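Local coordinates for protein PorB (Corynebacterium glutamicum, PDB 2VQG) that probably forms an anion-selective, alpha-helical pore in the cell envelope, at residues 29-34 with 47-51. Coordinates in Å, arbitrary orientation, origin at the centre of the assembly. Residue numbers count along the deposited sequence, not the author numbering.
Sequences LKAAGV and AIAAK. With CAC (cacodylate ion), chain M.
The chain leaves helix 19-31 through a Schellman motif beside helix 41-52. Leu29 to Ala31 keep helical angles and Ala32 stays near them (-81/-7), but Gly33 turns to phi/psi 75/23, a positive phi that favours glycine. Two bonds reach back into the last turn: Val34 N to Leu29 O at 3.1 Å and Gly33 N to Lys30 O at 3.0 Å. Residues 47-51 are regular helix, with Lys51 N 3.2 Å from Ala47 O. The CA atoms of Val34 and Ala47, 5.3 Å apart, set the register.

Apolar packing centres on Val34 (chi1 m), whose CA-to-CB bond points at the helix. Val34 CB lies 4.1 Å from Ala47 CB and Val34 CG2 3.9 Å from Ile48 CG1. Val34 CG1 makes van der Waals contact with the backbone carbonyl Ala47 O at 3.6 Å and with Lys51 CG at 3.7 Å, so one valine spans a full turn, i to i+4. Leu29 (mt) adds a looser touch, Leu29 CD2 to Ile48 CD1 at 4.4 Å. The contact joins two consecutive helices, 19-31 and 41-52, of the all-helical PorB fold at the start of the loop between them; Leu44 also touches Leu29 and Val34, while Ile48 reaches Ala71 and Leu74 of helix 61-80.

Lys51 (mmtp) curls back so that Lys51 NZ donates a weak hydrogen bond to Ala32 O at 3.3 Å, the carbonyl just before Gly33; Gly33 O is 3.8 Å from Lys51 NZ. Lys30, extended (mttt), instead points Lys30 NZ to O2 of a cacodylate ion, probably from the crystallisation liquor, in a 2.7 Å hydrogen bond.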
loop_
_atom_site.group_PDB
_atom_site.type_symbol
_atom_site.label_atom_id
_atom_site.label_comp_id
_atom_site.label_asym_id
_atom_site.label_seq_id
_atom_site.Cartn_x
_atom_site.Cartn_y
_atom_site.Cartn_z
ATOM N N LEU A 29 -2.274 -6.223 -4.861
ATOM C CA LEU A 29 -0.952 -5.692 -4.540
ATOM C C LEU A 29 0.161 -6.579 -5.116
ATOM O O LEU A 29 1.198 -6.058 -5.543
ATOM C CB LEU A 29 -0.762 -5.509 -3.027
ATOM C CG LEU A 29 -1.719 -4.485 -2.358
ATOM C CD1 LEU A 29 -1.480 -4.522 -0.865
ATOM C CD2 LEU A 29 -1.521 -3.073 -2.885
ATOM N N LYS A 30 -0.046 -7.900 -5.131
ATOM C CA LYS A 30 0.912 -8.794 -5.799
ATOM C C LYS A 30 0.934 -8.518 -7.298
ATOM O O LYS A 30 2.008 -8.415 -7.904
ATOM C CB LYS A 30 0.590 -10.253 -5.557
ATOM C CG LYS A 30 0.830 -10.708 -4.096
ATOM C CD LYS A 30 0.433 -12.140 -3.908
ATOM C CE LYS A 30 0.916 -12.682 -2.572
ATOM N NZ LYS A 30 0.680 -14.178 -2.424
ATOM N N ALA A 31 -0.249 -8.428 -7.913
ATOM C CA ALA A 31 -0.325 -8.205 -9.376
ATOM C C ALA A 31 0.267 -6.859 -9.792
ATOM O O ALA A 31 0.760 -6.709 -10.916
ATOM C CB ALA A 31 -1.764 -8.327 -9.848
ATOM N N ALA A 32 0.208 -5.889 -8.874
ATOM C CA ALA A 32 0.768 -4.560 -9.093
ATOM C C ALA A 32 2.284 -4.514 -8.853
ATOM O O ALA A 32 2.933 -3.482 -9.140
ATOM C CB ALA A 32 0.060 -3.538 -8.200
ATOM N N GLY A 33 2.845 -5.608 -8.352
ATOM C CA GLY A 33 4.290 -5.726 -8.133
ATOM C C GLY A 33 4.826 -4.968 -6.927
ATOM O O GLY A 33 6.008 -4.629 -6.899
ATOM N N VAL A 34 3.966 -4.688 -5.942
ATOM C CA VAL A 34 4.368 -3.901 -4.762
ATOM C C VAL A 34 4.446 -4.724 -3.472
ATOM O O VAL A 34 5.208 -4.389 -2.559
ATOM C CB VAL A 34 3.483 -2.639 -4.527
ATOM C CG1 VAL A 34 3.620 -1.626 -5.675
ATOM C CG2 VAL A 34 1.987 -3.008 -4.304
ATOM N N ALA A 47 7.086 1.075 -1.789
ATOM C CA ALA A 47 6.913 0.431 -3.072
ATOM C C ALA A 47 5.681 0.960 -3.806
ATOM O O ALA A 47 5.740 1.192 -5.029
ATOM C CB ALA A 47 6.869 -1.092 -2.918
ATOM N N ILE A 48 4.575 1.153 -3.076
ATOM C CA ILE A 48 3.362 1.740 -3.678
ATOM C C ILE A 48 3.658 3.164 -4.190
ATOM O O ILE A 48 3.360 3.509 -5.349
ATOM C CB ILE A 48 2.184 1.763 -2.675
ATOM C CG1 ILE A 48 1.757 0.323 -2.336
ATOM C CG2 ILE A 48 0.983 2.581 -3.267
ATOM C CD1 ILE A 48 0.784 0.234 -1.131
ATOM N N ALA A 49 4.291 3.974 -3.345
ATOM C CA ALA A 49 4.626 5.356 -3.731
ATOM C C ALA A 49 5.498 5.405 -4.991
ATOM O O ALA A 49 5.291 6.242 -5.872
ATOM C CB ALA A 49 5.349 6.089 -2.549
ATOM N N ALA A 50 6.485 4.521 -5.065
ATOM C CA ALA A 50 7.384 4.488 -6.213
ATOM C C ALA A 50 6.587 4.231 -7.501
ATOM O O ALA A 50 6.818 4.892 -8.525
ATOM C CB ALA A 50 8.440 3.458 -6.024
ATOM N N LYS A 51 5.633 3.295 -7.434
ATOM C CA LYS A 51 4.820 2.974 -8.612
ATOM C C LYS A 51 3.754 4.045 -8.902
ATOM O O LYS A 51 3.242 4.124 -10.033
ATOM C CB LYS A 51 4.151 1.605 -8.458
ATOM C CG LYS A 51 5.111 0.423 -8.343
ATOM C CD LYS A 51 5.889 0.213 -9.612
ATOM C CE LYS A 51 6.746 -1.073 -9.537
ATOM N NZ LYS A 51 5.943 -2.271 -9.858
HETATM AS AS CAC M . 2.735 -14.786 0.546
HETATM O O1 CAC M . 3.101 -13.399 1.529
HETATM O O2 CAC M . 1.040 -14.789 0.179
HETATM C C1 CAC M . 3.771 -14.691 -1.120
HETATM C C2 CAC M . 3.184 -16.474 1.444
#